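PDB 2IY9: SUBA from Escherichia coli, which cleaves the host endoplasmic reticulum chaperone BiP as the subtilisin-like serine protease subunit of an AB5 toxin, leading to ER stress and cell death. Local coordinates for residues 120-123 against 127-130; 164-169 against 175-180. One frame throughout, in Å; residues are numbered along the deposited sequence.

Contact 1 (120-123 against 127-130); sequences DGVQ and IRAI
Val122 and Arg128 meet through their first torsions: chi1 of -57° sets CG2 of Val122 between its backbone N and carbonyl carbon, and chi1 of -59° places CG of Arg128 anti to its own carbonyl carbon. CG of Arg128 thereby lies 4.2 Å from CG2 of Val122, a loose van der Waals touch, and the bend at chi2 (-56°) then directs the rest of the arginine chain. The same methylene passes the carbonyl of Gln123, with CG of Arg128 4.0 Å from O of Gln123. That oxygen lies obliquely off the guanidinium and too far for a direct bond, NE of Arg128 being 4.1 Å from O of Gln123. A water bridges the gap: it donates to O of Gln123 at 2.5 Å and accepts from NE of Arg128 at 2.9 Å. The polar end of the arginine is thus shared, NE serving the water and NH1 forming a salt bridge with Glu131 one turn further along the helix; a weak, long ion pair joins NH2 to Asp124. The backbone of Val122 is hydrogen-bonded to that of Phe71. The whole is a small, solvent-accessible junction in an alpha/beta subtilase fold, where the loop after strand 111-116 turns into helix 125-134 and an arginine from the first turns of that helix reaches back to the loop through water.

Contact 2 (164-169 against 175-180); sequences ELLSRM and RLIVAA
Helix 160-172 lies over strand 176-180, with the CA atoms of Leu166 and Ile177 9.0 Å apart and those of Met169 and Arg175 closer, at 7.0 Å, where the chain turns from helix to strand. Ile177 is the strand's main contributor: its CB points at the helix, chi1 of -68° sets CG1 anti to the carbonyl carbon, and the extended chi2 carries CD1 to Leu166 and Met169. Leu166 comes to it with one branch, CD2, which lies 3.6 Å from CD1 of Ile177, the two side chains crossing at about a right angle. Met169 arrives obliquely from the next turn. With CG anti to the backbone N (chi1 173°) and chi2 also extended, its chain runs straight to the sulfur, and SD rests 3.8 Å from CG1 of Ile177; the position of the terminal methyl beyond it is doubtful. Met169 also covers the residue just before the strand, SD standing 3.9 Å from O of Arg175 and 4.3 Å from CB of Arg175. The arginine itself leads away from the helix, NH1 bonding to the carbonyl of Glu143. A water lies 2.8 Å from O of Met169 and 2.8 Å from O of Arg175 and can donate to either, though it has more acceptors near it than protons. Helix 160-172 is the connection of a beta-alpha-beta crossover in the subtilase alpha/beta fold, joining the adjacent parallel strands 147-149 and 176-180. Strand 215-221 flanks strand 176-180 on its other edge; helix 125-134 packs beside Leu165 and Met169, Val215 and Pro214 extend the apolar layer, and helix 271-288 covers Val178 and Ala180.

How the contacts relate
The two contacts are joined through helix 125-134 but differ in depth. Contact 1 is a surface junction, small and formed between exposed or partly exposed residues; contact 2 is buried, and nearly all of its touching atoms are apolar side chains. Both have water near polar atoms: in contact 1 it joins a backbone carbonyl to an arginine N-H, in contact 2 it lies between two carbonyls at the edge of the apolar patch. On helix 125-134 the outward side carries Arg128, while Ile127 and Ile130 face inward onto Leu165 of helix 160-172, and CD1 of Ile130 lies 3.7 Å from CD1 of Ile177, joining both helices to the strand.

Contact 1 (120-123 against 127-130)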
ATOM      1  N   ASP A 120       9.421 -17.652   5.295  1.00 30.90           N
ATOM      2  CA  ASP A 120       9.237 -18.614   6.380  1.00 31.56           C
ATOM      3  C   ASP A 120       8.259 -18.116   7.444  1.00 31.68           C
ATOM      4  O   ASP A 120       8.504 -18.232   8.642  1.00 31.48           O
ATOM      5  CB  ASP A 120      10.591 -18.998   6.995  1.00 31.87           C
ATOM      6  CG  ASP A 120      11.623 -19.358   5.942  1.00 32.70           C
ATOM      7  OD1 ASP A 120      11.284 -20.129   5.028  1.00 36.05           O
ATOM      8  OD2 ASP A 120      12.759 -18.848   6.002  1.00 35.26           O
ATOM      9  N   GLY A 121       7.142 -17.550   6.997  1.00 31.99           N
ATOM     10  CA  GLY A 121       6.113 -17.124   7.925  1.00 32.16           C
ATOM     11  C   GLY A 121       5.528 -18.302   8.679  1.00 32.75           C
ATOM     12  O   GLY A 121       5.643 -19.459   8.246  1.00 32.60           O
ATOM     13  N   VAL A 122       4.926 -18.009   9.824  1.00 32.96           N
ATOM     14  CA  VAL A 122       4.060 -18.968  10.483  1.00 33.48           C
ATOM     15  C   VAL A 122       2.865 -19.127   9.537  1.00 33.77           C
ATOM     16  O   VAL A 122       2.719 -18.339   8.592  1.00 34.10           O
ATOM     17  CB  VAL A 122       3.639 -18.487  11.891  1.00 33.62           C
ATOM     18  CG1 VAL A 122       4.873 -18.208  12.759  1.00 33.65           C
ATOM     19  CG2 VAL A 122       2.743 -17.242  11.815  1.00 33.72           C
ATOM     20  N   GLN A 123       2.018 -20.131   9.742  1.00 33.98           N
ATOM     21  CA  GLN A 123       0.898 -20.277   8.813  1.00 34.17           C
ATOM     22  C   GLN A 123       0.007 -19.052   8.917  1.00 33.47           C
ATOM     23  O   GLN A 123      -0.234 -18.547  10.015  1.00 33.85           O
ATOM     24  CB  GLN A 123       0.086 -21.535   9.078  1.00 34.72           C
ATOM     25  CG  GLN A 123      -0.989 -21.766   8.031  1.00 36.48           C
ATOM     26  CD  GLN A 123      -1.964 -22.828   8.448  1.00 37.92           C
ATOM     27  OE1 GLN A 123      -1.570 -23.940   8.765  1.00 39.43           O
ATOM     28  NE2 GLN A 123      -3.248 -22.491   8.456  1.00 38.50           N
ATOM     29  N   ILE A 127      -2.273 -12.976   7.968  1.00 26.42           N
ATOM     30  CA  ILE A 127      -3.468 -12.834   8.808  1.00 25.96           C
ATOM     31  C   ILE A 127      -3.134 -12.583  10.278  1.00 25.80           C
ATOM     32  O   ILE A 127      -3.742 -11.712  10.906  1.00 25.02           O
ATOM     33  CB  ILE A 127      -4.451 -14.025   8.616  1.00 25.92           C
ATOM     34  CG1 ILE A 127      -4.982 -14.000   7.173  1.00 26.87           C
ATOM     35  CG2 ILE A 127      -5.595 -13.973   9.639  1.00 25.60           C
ATOM     36  CD1 ILE A 127      -5.556 -15.309   6.663  1.00 28.35           C
ATOM     37  N   ARG A 128      -2.166 -13.321  10.823  1.00 25.63           N
ATOM     38  CA  ARG A 128      -1.727 -13.096  12.204  1.00 26.03           C
ATOM     39  C   ARG A 128      -1.240 -11.660  12.420  1.00 25.46           C
ATOM     40  O   ARG A 128      -1.518 -11.049  13.457  1.00 24.61           O
ATOM     41  CB  ARG A 128      -0.637 -14.088  12.617  1.00 26.84           C
ATOM     42  CG  ARG A 128      -1.037 -15.560  12.526  1.00 29.83           C
ATOM     43  CD  ARG A 128      -2.284 -15.908  13.333  1.00 34.44           C
ATOM     44  NE  ARG A 128      -2.815 -17.188  12.862  1.00 40.44           N
ATOM     45  CZ  ARG A 128      -3.911 -17.346  12.125  1.00 41.94           C
ATOM     46  NH1 ARG A 128      -4.666 -16.308  11.783  1.00 42.76           N
ATOM     47  NH2 ARG A 128      -4.270 -18.564  11.749  1.00 45.08           N
ATOM     48  N   ALA A 129      -0.520 -11.135  11.432  1.00 25.42           N
ATOM     49  CA  ALA A 129      -0.020  -9.758  11.465  1.00 25.13           C
ATOM     50  C   ALA A 129      -1.157  -8.771  11.623  1.00 25.16           C
ATOM     51  O   ALA A 129      -1.070  -7.856  12.446  1.00 25.21           O
ATOM     52  CB  ALA A 129       0.778  -9.453  10.206  1.00 25.33           C
ATOM     53  N   ILE A 130      -2.229  -8.980  10.850  1.00 24.54           N
ATOM     54  CA  ILE A 130      -3.380  -8.085  10.848  1.00 24.43           C
ATOM     55  C   ILE A 130      -4.214  -8.247  12.125  1.00 24.67           C
ATOM     56  O   ILE A 130      -4.604  -7.257  12.738  1.00 23.75           O
ATOM     57  CB  ILE A 130      -4.262  -8.268   9.585  1.00 24.46           C
ATOM     58  CG1 ILE A 130      -3.506  -7.831   8.323  1.00 23.84           C
ATOM     59  CG2 ILE A 130      -5.540  -7.431   9.702  1.00 25.09           C
ATOM     60  CD1 ILE A 130      -4.155  -8.329   7.015  1.00 24.60           C
TER
HETATM   61  O   HOH W   1      -0.551 -18.914  12.511  1.00 39.29           O

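Contact 2 (164-169 against 175-180)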
ATOM      1  N   GLU A 164     -13.549 -13.677   6.531  1.00 28.65           N
ATOM      2  CA  GLU A 164     -14.056 -13.352   7.867  1.00 28.54           C
ATOM      3  C   GLU A 164     -13.359 -12.094   8.420  1.00 27.89           C
ATOM      4  O   GLU A 164     -14.018 -11.160   8.897  1.00 27.88           O
ATOM      5  CB  GLU A 164     -13.877 -14.544   8.819  1.00 28.46           C
ATOM      6  CG  GLU A 164     -14.665 -14.432  10.139  1.00 30.53           C
ATOM      7  CD  GLU A 164     -14.024 -13.488  11.156  1.00 31.73           C
ATOM      8  OE1 GLU A 164     -12.771 -13.447  11.244  1.00 30.82           O
ATOM      9  OE2 GLU A 164     -14.775 -12.776  11.868  1.00 32.43           O
ATOM     10  N   LEU A 165     -12.032 -12.073   8.330  1.00 27.53           N
ATOM     11  CA  LEU A 165     -11.229 -10.973   8.888  1.00 26.96           C
ATOM     12  C   LEU A 165     -11.527  -9.647   8.196  1.00 25.89           C
ATOM     13  O   LEU A 165     -11.692  -8.620   8.852  1.00 25.52           O
ATOM     14  CB  LEU A 165      -9.728 -11.286   8.799  1.00 27.30           C
ATOM     15  CG  LEU A 165      -8.832 -10.207   9.421  1.00 28.66           C
ATOM     16  CD1 LEU A 165      -7.652 -10.789  10.147  1.00 30.01           C
ATOM     17  CD2 LEU A 165      -8.388  -9.193   8.363  1.00 30.88           C
ATOM     18  N   LEU A 166     -11.581  -9.668   6.870  1.00 25.47           N
ATOM     19  CA  LEU A 166     -11.771  -8.432   6.112  1.00 25.16           C
ATOM     20  C   LEU A 166     -13.177  -7.862   6.268  1.00 25.47           C
ATOM     21  O   LEU A 166     -13.346  -6.645   6.390  1.00 24.90           O
ATOM     22  CB  LEU A 166     -11.397  -8.636   4.639  1.00 25.21           C
ATOM     23  CG  LEU A 166      -9.915  -9.013   4.430  1.00 24.20           C
ATOM     24  CD1 LEU A 166      -9.689  -9.529   3.028  1.00 23.78           C
ATOM     25  CD2 LEU A 166      -8.973  -7.845   4.715  1.00 23.94           C
ATOM     26  N   SER A 167     -14.190  -8.727   6.272  1.00 25.75           N
ATOM     27  CA  SER A 167     -15.565  -8.236   6.469  1.00 26.05           C
ATOM     28  C   SER A 167     -15.733  -7.666   7.880  1.00 25.89           C
ATOM     29  O   SER A 167     -16.405  -6.655   8.054  1.00 25.04           O
ATOM     30  CB  SER A 167     -16.616  -9.309   6.169  1.00 26.27           C
ATOM     31  OG  SER A 167     -16.466 -10.415   7.042  1.00 27.89           O
ATOM     32  N   ARG A 168     -15.085  -8.290   8.867  1.00 25.65           N
ATOM     33  CA  ARG A 168     -15.049  -7.759  10.242  1.00 26.45           C
ATOM     34  C   ARG A 168     -14.335  -6.402  10.325  1.00 25.66           C
ATOM     35  O   ARG A 168     -14.864  -5.455  10.918  1.00 25.79           O
ATOM     36  CB  ARG A 168     -14.392  -8.767  11.201  1.00 26.04           C
ATOM     37  CG  ARG A 168     -14.465  -8.396  12.691  1.00 27.31           C
ATOM     38  CD  ARG A 168     -14.282  -9.634  13.587  1.00 28.93           C
ATOM     39  NE  ARG A 168     -12.885 -10.039  13.793  1.00 35.75           N
ATOM     40  CZ  ARG A 168     -12.191 -10.801  12.958  1.00 37.69           C
ATOM     41  NH1 ARG A 168     -12.738 -11.211  11.830  1.00 41.01           N
ATOM     42  NH2 ARG A 168     -10.942 -11.142  13.231  1.00 40.47           N
ATOM     43  N   MET A 169     -13.145  -6.297   9.726  1.00 25.77           N
ATOM     44  CA  MET A 169     -12.441  -5.007   9.687  1.00 25.46           C
ATOM     45  C   MET A 169     -13.322  -3.961   9.006  1.00 24.65           C
ATOM     46  O   MET A 169     -13.357  -2.814   9.423  1.00 24.20           O
ATOM     47  CB  MET A 169     -11.086  -5.117   8.985  1.00 25.49           C
ATOM     48  CG  MET A 169     -10.370  -3.762   8.760  1.00 26.49           C
ATOM     49  SD  MET A 169      -8.787  -3.860   7.892  1.00 27.67           S
ATOM     50  CE  MET A 169      -8.906  -5.543   7.302  1.00 29.90           C
ATOM     51  N   ARG A 175      -9.871   0.939   9.980  1.00 24.90           N
ATOM     52  CA  ARG A 175      -8.570   0.766   9.312  1.00 24.22           C
ATOM     53  C   ARG A 175      -8.725   0.400   7.843  1.00 23.67           C
ATOM     54  O   ARG A 175      -9.762  -0.136   7.431  1.00 23.36           O
ATOM     55  CB  ARG A 175      -7.728  -0.298  10.024  1.00 23.90           C
ATOM     56  CG  ARG A 175      -7.569  -0.052  11.515  1.00 24.46           C
ATOM     57  CD  ARG A 175      -6.641  -1.079  12.179  1.00 24.48           C
ATOM     58  NE  ARG A 175      -6.721  -0.962  13.631  1.00 25.40           N
ATOM     59  CZ  ARG A 175      -6.028  -0.085  14.356  1.00 27.03           C
ATOM     60  NH1 ARG A 175      -5.175   0.747  13.776  1.00 26.45           N
ATOM     61  NH2 ARG A 175      -6.177  -0.060  15.673  1.00 28.84           N
ATOM     62  N   LEU A 176      -7.676   0.692   7.070  1.00 22.96           N
ATOM     63  CA  LEU A 176      -7.635   0.391   5.656  1.00 22.19           C
ATOM     64  C   LEU A 176      -6.454  -0.483   5.307  1.00 21.91           C
ATOM     65  O   LEU A 176      -5.364  -0.309   5.849  1.00 21.87           O
ATOM     66  CB  LEU A 176      -7.544   1.667   4.824  1.00 22.67           C
ATOM     67  CG  LEU A 176      -8.814   2.512   4.803  1.00 23.89           C
ATOM     68  CD1 LEU A 176      -8.491   3.835   4.165  1.00 23.26           C
ATOM     69  CD2 LEU A 176      -9.980   1.762   4.092  1.00 24.01           C
ATOM     70  N   ILE A 177      -6.680  -1.407   4.380  1.00 21.00           N
ATOM     71  CA  ILE A 177      -5.596  -2.234   3.856  1.00 21.25           C
ATOM     72  C   ILE A 177      -5.342  -1.835   2.417  1.00 20.82           C
ATOM     73  O   ILE A 177      -6.249  -1.874   1.571  1.00 21.39           O
ATOM     74  CB  ILE A 177      -5.904  -3.728   3.947  1.00 21.04           C
ATOM     75  CG1 ILE A 177      -5.928  -4.155   5.423  1.00 22.82           C
ATOM     76  CG2 ILE A 177      -4.868  -4.543   3.180  1.00 22.79           C
ATOM     77  CD1 ILE A 177      -6.234  -5.607   5.610  1.00 24.86           C
ATOM     78  N   VAL A 178      -4.114  -1.413   2.164  1.00 20.84           N
ATOM     79  CA  VAL A 178      -3.689  -1.054   0.826  1.00 20.78           C
ATOM     80  C   VAL A 178      -2.910  -2.253   0.290  1.00 21.28           C
ATOM     81  O   VAL A 178      -1.852  -2.609   0.822  1.00 20.95           O
ATOM     82  CB  VAL A 178      -2.850   0.238   0.833  1.00 21.58           C
ATOM     83  CG1 VAL A 178      -2.625   0.740  -0.603  1.00 20.91           C
ATOM     84  CG2 VAL A 178      -3.559   1.316   1.662  1.00 19.06           C
ATOM     85  N   ALA A 179      -3.477  -2.888  -0.738  1.00 21.05           N
ATOM     86  CA  ALA A 179      -3.022  -4.197  -1.216  1.00 20.91           C
ATOM     87  C   ALA A 179      -2.654  -4.200  -2.698  1.00 21.22           C
ATOM     88  O   ALA A 179      -3.462  -3.819  -3.539  1.00 20.98           O
ATOM     89  CB  ALA A 179      -4.090  -5.231  -0.952  1.00 21.20           C
ATOM     90  N   ALA A 180      -1.431  -4.643  -3.007  1.00 21.35           N
ATOM     91  CA  ALA A 180      -0.970  -4.787  -4.394  1.00 21.42           C
ATOM     92  C   ALA A 180      -1.770  -5.889  -5.085  1.00 21.30           C
ATOM     93  O   ALA A 180      -2.041  -6.927  -4.468  1.00 21.43           O
ATOM     94  CB  ALA A 180       0.525  -5.133  -4.416  1.00 20.84           C
TER
HETATM   95  O   HOH W   2     -12.452  -0.545   8.061  1.00 25.97           O